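Local atomic coordinates of putative mandelate racemase (PDB entry 2O56), a protein that probably acts as a magnesium-dependent hydro-lyase (dehydratase) of the enolase superfamily, though its substrate is not established. Residues S291-D296 and Y316-Q321; L253-M258 and R282-N287; K147-E152 and V176-H181. All coordinates share one frame; numbering follows the deposited sequence.

Contact 1 of 3, residues S291-D296 and Y316-Q321; sequences SVIQPD and YDKTVQ
The carboxamides of Gln-294 and Gln-321 meet with their planes turned 63° apart, so they neither stack nor lie edge to edge in one plane. NE2 of Gln-294 donates to OE1 of Gln-321 over 2.8 Å, coming from above the carbonyl plane of Gln-321, while that acceptor sits 19° out of the amide plane of Gln-294. Two tyrosine hydroxyls, Tyr-245 and Tyr-133, also bond to OE1 of Gln-321, so this buried oxygen is gripped by three partners. CG of Gln-321 is anti to the backbone N (chi1 174°), and the bend at chi2 then turns CD toward Gln-294. Glutamine suits both places, since one amide can donate where the other accepts.

Behind the amides two short parallel strands pair. Ile-293 bonds through both its backbone N and its O, the N to Thr-319 O at 2.9 Å and the O accepting from Gln-321 N at 3.0 Å, whereas Thr-319 N reaches Ser-291 O only weakly. A water bridges the same end, donating to Ser-291 O and bonding to Thr-319 OG1. The branched residues favour the extended backbone: CG1 of Ile-293 rests 3.9 Å from CG2 of Val-320 on the face covered by helix 302-314, and CG2 of Val-292 lies near OG1 of Thr-319 on the other face.

NE2 of Gln-294 bonds also to Glu-247, a magnesium ligand, making it a second-shell residue. The contact pairs the strands of a right-handed beta-alpha-beta unit, connected by helix 302-314, in the TIM-like barrel of the enolase superfamily, whose metal site lies at the strands' C-terminal ends.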
loop_
_atom_site.group_PDB
_atom_site.type_symbol
_atom_site.label_atom_id
_atom_site.label_comp_id
_atom_site.label_asym_id
_atom_site.label_seq_id
_atom_site.Cartn_x
_atom_site.Cartn_y
_atom_site.Cartn_z
ATOM N N SER A 291 6.610 -19.616 -7.045
ATOM C CA SER A 291 7.413 -20.390 -6.109
ATOM C C SER A 291 8.627 -20.982 -6.806
ATOM O O SER A 291 9.679 -21.157 -6.196
ATOM C CB SER A 291 6.582 -21.552 -5.514
ATOM O OG SER A 291 5.554 -21.062 -4.671
ATOM N N VAL A 292 8.452 -21.337 -8.076
ATOM C CA VAL A 292 9.511 -21.955 -8.887
ATOM C C VAL A 292 9.693 -21.104 -10.141
ATOM O O VAL A 292 8.713 -20.772 -10.794
ATOM C CB VAL A 292 9.137 -23.410 -9.298
ATOM C CG1 VAL A 292 10.155 -24.012 -10.325
ATOM C CG2 VAL A 292 9.039 -24.301 -8.067
ATOM N N ILE A 293 10.939 -20.741 -10.459
ATOM C CA ILE A 293 11.215 -19.985 -11.678
ATOM C C ILE A 293 11.872 -20.860 -12.747
ATOM O O ILE A 293 12.642 -21.778 -12.436
ATOM C CB ILE A 293 12.011 -18.683 -11.405
ATOM C CG1 ILE A 293 13.392 -18.999 -10.843
ATOM C CG2 ILE A 293 11.207 -17.744 -10.448
ATOM C CD1 ILE A 293 14.390 -17.876 -11.089
ATOM N N GLN A 294 11.535 -20.589 -14.007
ATOM C CA GLN A 294 11.914 -21.468 -15.103
ATOM C C GLN A 294 12.551 -20.739 -16.275
ATOM O O GLN A 294 12.091 -20.905 -17.411
ATOM C CB GLN A 294 10.706 -22.262 -15.604
ATOM C CG GLN A 294 9.926 -22.948 -14.490
ATOM C CD GLN A 294 8.648 -23.567 -14.990
ATOM O OE1 GLN A 294 7.796 -22.888 -15.525
ATOM N NE2 GLN A 294 8.518 -24.869 -14.828
ATOM N N PRO A 295 13.626 -19.956 -16.019
ATOM C CA PRO A 295 14.241 -19.301 -17.154
ATOM C C PRO A 295 14.852 -20.343 -18.073
ATOM O O PRO A 295 15.368 -21.363 -17.611
ATOM C CB PRO A 295 15.331 -18.407 -16.524
ATOM C CG PRO A 295 15.622 -19.042 -15.176
ATOM C CD PRO A 295 14.332 -19.683 -14.749
ATOM N N ASP A 296 14.741 -20.092 -19.368
ATOM C CA ASP A 296 15.449 -20.859 -20.393
ATOM C C ASP A 296 16.749 -20.094 -20.663
ATOM O O ASP A 296 16.704 -18.921 -20.988
ATOM C CB ASP A 296 14.545 -20.901 -21.642
ATOM C CG ASP A 296 15.107 -21.771 -22.777
ATOM O OD1 ASP A 296 16.258 -21.574 -23.190
ATOM O OD2 ASP A 296 14.366 -22.632 -23.294
ATOM N N TYR A 316 14.211 -14.527 -2.279
ATOM C CA TYR A 316 12.755 -14.607 -2.129
ATOM C C TYR A 316 12.370 -16.070 -2.066
ATOM O O TYR A 316 11.216 -16.424 -2.288
ATOM C CB TYR A 316 12.053 -13.949 -3.330
ATOM C CG TYR A 316 12.391 -12.469 -3.473
ATOM C CD1 TYR A 316 11.619 -11.504 -2.852
ATOM C CD2 TYR A 316 13.504 -12.061 -4.201
ATOM C CE1 TYR A 316 11.941 -10.157 -2.963
ATOM C CE2 TYR A 316 13.841 -10.707 -4.329
ATOM C CZ TYR A 316 13.046 -9.767 -3.706
ATOM O OH TYR A 316 13.336 -8.429 -3.823
ATOM N N ASP A 317 13.354 -16.914 -1.768
ATOM C CA ASP A 317 13.131 -18.341 -1.554
ATOM C C ASP A 317 12.534 -19.033 -2.773
ATOM O O ASP A 317 11.667 -19.904 -2.628
ATOM C CB ASP A 317 12.202 -18.564 -0.354
ATOM C CG ASP A 317 12.934 -18.532 0.975
ATOM O OD1 ASP A 317 14.039 -17.954 1.044
ATOM O OD2 ASP A 317 12.393 -19.083 1.959
ATOM N N LYS A 318 12.976 -18.657 -3.970
ATOM C CA LYS A 318 12.552 -19.403 -5.163
ATOM C C LYS A 318 13.551 -20.482 -5.476
ATOM O O LYS A 318 14.755 -20.364 -5.198
ATOM C CB LYS A 318 12.280 -18.530 -6.407
ATOM C CG LYS A 318 11.627 -17.176 -6.133
ATOM C CD LYS A 318 10.229 -17.327 -5.626
ATOM C CE LYS A 318 9.632 -15.983 -5.271
ATOM N NZ LYS A 318 8.625 -16.157 -4.172
ATOM N N THR A 319 13.031 -21.576 -6.006
ATOM C CA THR A 319 13.884 -22.614 -6.546
ATOM C C THR A 319 13.730 -22.628 -8.065
ATOM O O THR A 319 12.836 -21.981 -8.613
ATOM C CB THR A 319 13.561 -23.979 -5.953
ATOM O OG1 THR A 319 12.173 -24.251 -6.148
ATOM C CG2 THR A 319 13.870 -23.985 -4.486
ATOM N N VAL A 320 14.647 -23.314 -8.734
ATOM C CA VAL A 320 14.858 -23.116 -10.157
ATOM C C VAL A 320 14.753 -24.445 -10.884
ATOM O O VAL A 320 15.416 -25.419 -10.521
ATOM C CB VAL A 320 16.229 -22.495 -10.437
ATOM C CG1 VAL A 320 16.422 -22.261 -11.930
ATOM C CG2 VAL A 320 16.400 -21.191 -9.643
ATOM N N GLN A 321 13.904 -24.471 -11.906
ATOM C CA GLN A 321 13.930 -25.509 -12.914
ATOM C C GLN A 321 14.179 -24.824 -14.246
ATOM O O GLN A 321 13.272 -24.208 -14.778
ATOM C CB GLN A 321 12.559 -26.207 -12.967
ATOM C CG GLN A 321 12.469 -27.222 -14.128
ATOM C CD GLN A 321 11.297 -26.981 -15.047
ATOM O OE1 GLN A 321 10.135 -27.192 -14.671
ATOM N NE2 GLN A 321 11.586 -26.576 -16.267
HETATM O O HOH W 1 10.298 -23.222 -4.567
#

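Contact 2 of 3, residues L253-M258 and R282-N287; sequences LNPAQM and RPFLEN
Pro-255 lies against the aromatic ring of Phe-284, and the orientation of that ring organises the contact. CB of the proline sits over one face in a CH-pi contact, 4.1 Å from the centroid of the Phe-284 ring and 22° off the ring normal, displaced toward the CE1-CZ bond. Met-258 comes to the same ring differently. Its CB lies near the ring plane at the edge, 3.7 Å from CE1 of Phe-284, and the two side chains cross at about a right angle. The phenyl ring is thus held on one face and at one edge by residues a single helical turn apart. A flat apolar ring suits this place because it offers a broad surface to the rigid proline and an edge to the CB of Met-258. The first torsion of Phe-284 sets CG anti to its carbonyl carbon (chi1 -61°), and from there the ring extends nearer to 253-258.

The second proline, Pro-283, meets the first obliquely, its CB 3.8 Å from CG of Pro-255. Asn-287 adds a polar touch: ND2 donates to Pro-255 O at 2.9 Å, a weak bond with an N-H...O angle of 127°, while its OD1 is bonded to Ser-289. Pro-255 fits the first turn of its helix, where a missing N-H costs no bond, and Asn-254 caps that turn by accepting from Ala-256 N through OD1. Pro-283 lies within its helix, at a kink where the N of 283 and 284 makes no bond to the preceding turn.

The contact joins the start of helix 255-264 to the last turns of helix 277-286, two consecutive helices on the outside of the barrel. Inward, Met-258 reaches Leu-269 and Ala-271 of strand 269-271, which lies between them in sequence, and Leu-285 packs on helix 302-314.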
loop_
_atom_site.group_PDB
_atom_site.type_symbol
_atom_site.label_atom_id
_atom_site.label_comp_id
_atom_site.label_asym_id
_atom_site.label_seq_id
_atom_site.Cartn_x
_atom_site.Cartn_y
_atom_site.Cartn_z
ATOM N N LEU A 253 2.404 -10.889 -19.049
ATOM C CA LEU A 253 2.355 -9.488 -19.511
ATOM C C LEU A 253 1.860 -8.488 -18.461
ATOM O O LEU A 253 2.343 -7.340 -18.396
ATOM C CB LEU A 253 1.515 -9.395 -20.788
ATOM C CG LEU A 253 2.039 -10.127 -22.030
ATOM C CD1 LEU A 253 1.186 -9.770 -23.245
ATOM C CD2 LEU A 253 3.496 -9.827 -22.288
ATOM N N ASN A 254 0.896 -8.915 -17.642
ATOM C CA ASN A 254 0.493 -8.182 -16.416
ATOM C C ASN A 254 0.752 -9.117 -15.218
ATOM O O ASN A 254 -0.012 -10.064 -14.988
ATOM C CB ASN A 254 -1.010 -7.811 -16.520
ATOM C CG ASN A 254 -1.568 -7.112 -15.271
ATOM O OD1 ASN A 254 -0.856 -6.859 -14.293
ATOM N ND2 ASN A 254 -2.873 -6.794 -15.311
ATOM N N PRO A 255 1.861 -8.892 -14.487
ATOM C CA PRO A 255 2.239 -9.739 -13.358
ATOM C C PRO A 255 1.188 -9.905 -12.265
ATOM O O PRO A 255 1.289 -10.852 -11.482
ATOM C CB PRO A 255 3.463 -9.025 -12.787
ATOM C CG PRO A 255 4.073 -8.404 -14.005
ATOM C CD PRO A 255 2.879 -7.855 -14.738
ATOM N N ALA A 256 0.198 -9.011 -12.218
ATOM C CA ALA A 256 -0.848 -9.055 -11.187
ATOM C C ALA A 256 -1.768 -10.241 -11.383
ATOM O O ALA A 256 -2.353 -10.732 -10.416
ATOM C CB ALA A 256 -1.652 -7.749 -11.144
ATOM N N GLN A 257 -1.886 -10.700 -12.633
ATOM C CA GLN A 257 -2.719 -11.852 -12.963
ATOM C C GLN A 257 -2.120 -13.133 -12.375
ATOM O O GLN A 257 -2.841 -13.953 -11.812
ATOM C CB GLN A 257 -2.912 -11.997 -14.479
ATOM C CG GLN A 257 -3.441 -10.758 -15.197
ATOM C CD GLN A 257 -4.598 -10.081 -14.502
ATOM O OE1 GLN A 257 -4.597 -8.865 -14.316
ATOM N NE2 GLN A 257 -5.597 -10.853 -14.131
ATOM N N MET A 258 -0.802 -13.292 -12.495
ATOM C CA MET A 258 -0.092 -14.386 -11.801
ATOM C C MET A 258 -0.326 -14.388 -10.288
ATOM O O MET A 258 -0.530 -15.447 -9.670
ATOM C CB MET A 258 1.413 -14.341 -12.105
ATOM C CG MET A 258 2.168 -15.659 -11.810
ATOM S SD MET A 258 1.914 -16.964 -13.039
ATOM C CE MET A 258 2.672 -16.225 -14.488
ATOM N N ARG A 282 11.770 -9.420 -11.750
ATOM C CA ARG A 282 11.550 -8.514 -10.631
ATOM C C ARG A 282 10.108 -8.424 -10.075
ATOM O O ARG A 282 9.913 -8.647 -8.875
ATOM C CB ARG A 282 12.129 -7.124 -10.912
ATOM C CG ARG A 282 11.959 -6.179 -9.744
ATOM C CD ARG A 282 11.908 -4.697 -10.156
ATOM N NE ARG A 282 10.813 -4.447 -11.095
ATOM C CZ ARG A 282 9.544 -4.235 -10.733
ATOM N NH1 ARG A 282 9.190 -4.211 -9.453
ATOM N NH2 ARG A 282 8.627 -4.045 -11.661
ATOM N N PRO A 283 9.101 -8.116 -10.933
ATOM C CA PRO A 283 7.735 -7.965 -10.392
ATOM C C PRO A 283 7.129 -9.234 -9.822
ATOM O O PRO A 283 6.327 -9.169 -8.885
ATOM C CB PRO A 283 6.917 -7.561 -11.612
ATOM C CG PRO A 283 7.702 -8.075 -12.767
ATOM C CD PRO A 283 9.114 -7.864 -12.388
ATOM N N PHE A 284 7.501 -10.378 -10.381
ATOM C CA PHE A 284 7.068 -11.685 -9.835
ATOM C C PHE A 284 7.734 -12.034 -8.512
ATOM O O PHE A 284 7.198 -12.807 -7.693
ATOM C CB PHE A 284 7.345 -12.769 -10.874
ATOM C CG PHE A 284 6.600 -12.557 -12.138
ATOM C CD1 PHE A 284 5.266 -12.949 -12.237
ATOM C CD2 PHE A 284 7.191 -11.899 -13.204
ATOM C CE1 PHE A 284 4.531 -12.719 -13.402
ATOM C CE2 PHE A 284 6.463 -11.650 -14.374
ATOM C CZ PHE A 284 5.128 -12.078 -14.471
ATOM N N LEU A 285 8.921 -11.488 -8.303
ATOM C CA LEU A 285 9.613 -11.694 -7.028
ATOM C C LEU A 285 8.999 -10.784 -5.982
ATOM O O LEU A 285 8.724 -11.213 -4.866
ATOM C CB LEU A 285 11.114 -11.428 -7.162
ATOM C CG LEU A 285 11.865 -12.316 -8.155
ATOM C CD1 LEU A 285 13.291 -11.828 -8.249
ATOM C CD2 LEU A 285 11.850 -13.731 -7.711
ATOM N N GLU A 286 8.759 -9.535 -6.365
ATOM C CA GLU A 286 8.166 -8.554 -5.465
ATOM C C GLU A 286 6.719 -8.843 -5.104
ATOM O O GLU A 286 6.303 -8.558 -3.993
ATOM C CB GLU A 286 8.338 -7.137 -6.023
ATOM C CG GLU A 286 9.797 -6.676 -5.952
ATOM C CD GLU A 286 9.999 -5.251 -6.421
ATOM O OE1 GLU A 286 9.013 -4.489 -6.517
ATOM O OE2 GLU A 286 11.155 -4.892 -6.706
ATOM N N ASN A 287 5.961 -9.428 -6.024
ATOM C CA ASN A 287 4.557 -9.687 -5.762
ATOM C C ASN A 287 4.286 -11.069 -5.153
ATOM O O ASN A 287 3.161 -11.378 -4.792
ATOM C CB ASN A 287 3.649 -9.341 -6.975
ATOM C CG ASN A 287 3.611 -10.427 -8.079
ATOM O OD1 ASN A 287 4.227 -11.475 -7.983
ATOM N ND2 ASN A 287 2.855 -10.150 -9.139
#

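Contact 3 of 3, residues K147-E152 and V176-H181; sequences KDMLTE and VAMDRH
Met-149 and Met-178 supply the apolar part of this contact, their side chains crossing at about a right angle. The methyl CE of Met-149 lies 3.9 Å from SD of Met-178, and CE of Met-178 in turn approaches both CA and SD of Met-149, so each thioether end rests on the other. Both are long and unbranched, and the bends at chi2 and chi3 fold each thioether back against the other loop. Trp-184 touches both methionines, extending the apolar patch.

Van der Waals contacts between carbon and carbonyl oxygen form the second group. The first torsion of Met-178 puts CG anti to its backbone N (chi1 -164°), where this CG sits 3.4 Å from Leu-150 O, an oxygen that accepts a hydrogen bond from Tyr-156. Thr-151 points toward the other loop and sets its carbons against the turn there: CB lies 3.6 Å from Arg-180 O and CG2 3.7 Å from Asp-179 O. Small and branched, threonine fits closely beside these carbonyls.

Hydrogen bonds shape each loop from within. The hydroxyl OG1 of Thr-151 donates to OE2 of Glu-152 at 2.8 Å, meeting the carboxylate on its anti side. In the other loop OD1 of Asp-179 accepts from His-181 N over 2.9 Å, an Asx turn in which the donor stands above the carboxylate plane; Asn-183 N bonds to the same oxygen. Aspartate suits this turn because its short side chain can reach back to the main chain.

Arg-204 of helix 195-212 ties the loops together, bonding to the backbone oxygens of Thr-151, Met-178 and Asp-179. The segment 147-152 leads into helix 153-165, with Glu-152 at its N-cap position, while 176-181 follows strand 170-173 and precedes helix 195-212.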
loop_
_atom_site.group_PDB
_atom_site.type_symbol
_atom_site.label_atom_id
_atom_site.label_comp_id
_atom_site.label_asym_id
_atom_site.label_seq_id
_atom_site.Cartn_x
_atom_site.Cartn_y
_atom_site.Cartn_z
ATOM N N LYS A 147 4.825 -39.879 -32.325
ATOM C CA LYS A 147 3.743 -38.892 -32.315
ATOM C C LYS A 147 2.407 -39.417 -31.764
ATOM O O LYS A 147 1.392 -39.507 -32.465
ATOM C CB LYS A 147 3.630 -38.114 -33.648
ATOM C CG LYS A 147 2.883 -38.803 -34.787
ATOM C CD LYS A 147 3.764 -39.631 -35.665
ATOM C CE LYS A 147 3.051 -40.877 -36.132
ATOM N NZ LYS A 147 4.057 -41.853 -36.609
ATOM N N ASP A 148 2.424 -39.756 -30.482
ATOM C CA ASP A 148 1.192 -39.919 -29.728
ATOM C C ASP A 148 0.473 -38.590 -29.524
ATOM O O ASP A 148 1.102 -37.575 -29.241
ATOM C CB ASP A 148 1.484 -40.578 -28.386
ATOM C CG ASP A 148 1.837 -42.045 -28.524
ATOM O OD1 ASP A 148 1.941 -42.530 -29.674
ATOM O OD2 ASP A 148 2.009 -42.711 -27.482
ATOM N N MET A 149 -0.845 -38.606 -29.690
ATOM C CA MET A 149 -1.702 -37.513 -29.255
ATOM C C MET A 149 -2.744 -38.082 -28.308
ATOM O O MET A 149 -3.860 -38.376 -28.723
ATOM C CB MET A 149 -2.394 -36.850 -30.456
ATOM C CG MET A 149 -1.455 -36.239 -31.498
ATOM S SD MET A 149 -0.548 -34.802 -30.911
ATOM C CE MET A 149 -1.651 -33.473 -31.376
ATOM N N LEU A 150 -2.369 -38.249 -27.042
ATOM C CA LEU A 150 -3.160 -39.035 -26.085
ATOM C C LEU A 150 -4.449 -38.316 -25.717
ATOM O O LEU A 150 -4.453 -37.091 -25.552
ATOM C CB LEU A 150 -2.341 -39.345 -24.816
ATOM C CG LEU A 150 -0.943 -39.951 -24.966
ATOM C CD1 LEU A 150 -0.351 -40.210 -23.606
ATOM C CD2 LEU A 150 -0.969 -41.244 -25.763
ATOM N N THR A 151 -5.547 -39.070 -25.609
ATOM C CA THR A 151 -6.857 -38.467 -25.326
ATOM C C THR A 151 -7.536 -39.002 -24.075
ATOM O O THR A 151 -8.233 -38.257 -23.380
ATOM C CB THR A 151 -7.851 -38.534 -26.523
ATOM O OG1 THR A 151 -8.149 -39.900 -26.833
ATOM C CG2 THR A 151 -7.279 -37.853 -27.738
ATOM N N GLU A 152 -7.345 -40.289 -23.792
ATOM C CA GLU A 152 -8.117 -40.969 -22.751
ATOM C C GLU A 152 -7.331 -41.010 -21.448
ATOM O O GLU A 152 -6.121 -41.231 -21.463
ATOM C CB GLU A 152 -8.438 -42.413 -23.177
ATOM C CG GLU A 152 -9.032 -42.545 -24.573
ATOM C CD GLU A 152 -10.331 -41.775 -24.726
ATOM O OE1 GLU A 152 -11.260 -42.007 -23.911
ATOM O OE2 GLU A 152 -10.414 -40.934 -25.655
ATOM N N VAL A 176 -5.215 -30.519 -20.374
ATOM C CA VAL A 176 -6.386 -29.730 -20.791
ATOM C C VAL A 176 -6.447 -29.453 -22.300
ATOM O O VAL A 176 -7.534 -29.447 -22.893
ATOM C CB VAL A 176 -6.527 -28.420 -19.952
ATOM C CG1 VAL A 176 -7.617 -27.519 -20.492
ATOM C CG2 VAL A 176 -6.864 -28.763 -18.527
ATOM N N ALA A 177 -5.284 -29.241 -22.919
ATOM C CA ALA A 177 -5.206 -28.625 -24.253
ATOM C C ALA A 177 -5.404 -29.619 -25.417
ATOM O O ALA A 177 -5.495 -29.222 -26.580
ATOM C CB ALA A 177 -3.890 -27.871 -24.408
ATOM N N MET A 178 -5.471 -30.909 -25.107
ATOM C CA MET A 178 -5.907 -31.901 -26.090
ATOM C C MET A 178 -7.399 -32.125 -25.880
ATOM O O MET A 178 -7.819 -32.450 -24.766
ATOM C CB MET A 178 -5.166 -33.232 -25.884
ATOM C CG MET A 178 -5.241 -34.211 -27.079
ATOM S SD MET A 178 -4.068 -33.804 -28.391
ATOM C CE MET A 178 -2.491 -34.091 -27.588
ATOM N N ASP A 179 -8.205 -31.965 -26.923
ATOM C CA ASP A 179 -9.630 -32.322 -26.791
ATOM C C ASP A 179 -9.831 -33.841 -26.818
ATOM O O ASP A 179 -8.854 -34.599 -26.840
ATOM C CB ASP A 179 -10.536 -31.591 -27.803
ATOM C CG ASP A 179 -10.338 -32.053 -29.240
ATOM O OD1 ASP A 179 -9.589 -33.015 -29.488
ATOM O OD2 ASP A 179 -10.933 -31.430 -30.142
ATOM N N ARG A 180 -11.083 -34.290 -26.832
ATOM C CA ARG A 180 -11.339 -35.725 -26.785
ATOM C C ARG A 180 -11.041 -36.386 -28.123
ATOM O O ARG A 180 -10.951 -37.604 -28.205
ATOM C CB ARG A 180 -12.769 -36.025 -26.320
ATOM C CG ARG A 180 -13.853 -35.391 -27.176
ATOM C CD ARG A 180 -15.091 -35.057 -26.355
ATOM N NE ARG A 180 -16.225 -35.908 -26.704
ATOM C CZ ARG A 180 -17.162 -35.590 -27.598
ATOM N NH1 ARG A 180 -17.108 -34.429 -28.246
ATOM N NH2 ARG A 180 -18.159 -36.436 -27.843
ATOM N N HIS A 181 -10.846 -35.574 -29.158
ATOM C CA HIS A 181 -10.636 -36.066 -30.515
ATOM C C HIS A 181 -9.182 -36.034 -30.949
ATOM O O HIS A 181 -8.849 -36.484 -32.035
ATOM C CB HIS A 181 -11.502 -35.267 -31.494
ATOM C CG HIS A 181 -12.963 -35.332 -31.178
ATOM N ND1 HIS A 181 -13.756 -34.209 -31.077
ATOM C CD2 HIS A 181 -13.773 -36.388 -30.918
ATOM C CE1 HIS A 181 -14.992 -34.571 -30.781
ATOM N NE2 HIS A 181 -15.028 -35.888 -30.675
#

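Along the chain contact 3 closes first, then contact 2, and contact 1 opens last, so the three stand in series. Contacts 1 and 2 are neighbours, with centres 14 Å apart: helix 277-286 leads into strand 292-293, and Leu-285 touches Tyr-316 and Lys-318. Contact 3 lies away from both, its centre 29 Å from that of contact 1 and 31 Å from that of contact 2; its segment 176-181 follows strand 170-173, the first in order of the six-stranded parallel sheet that ends with 319-320. Contact 1 thus lies in the barrel wall next to the magnesium site, contact 2 packs consecutive helices outside it, and contact 3 joins loops leading to helices 153-165 and 195-212.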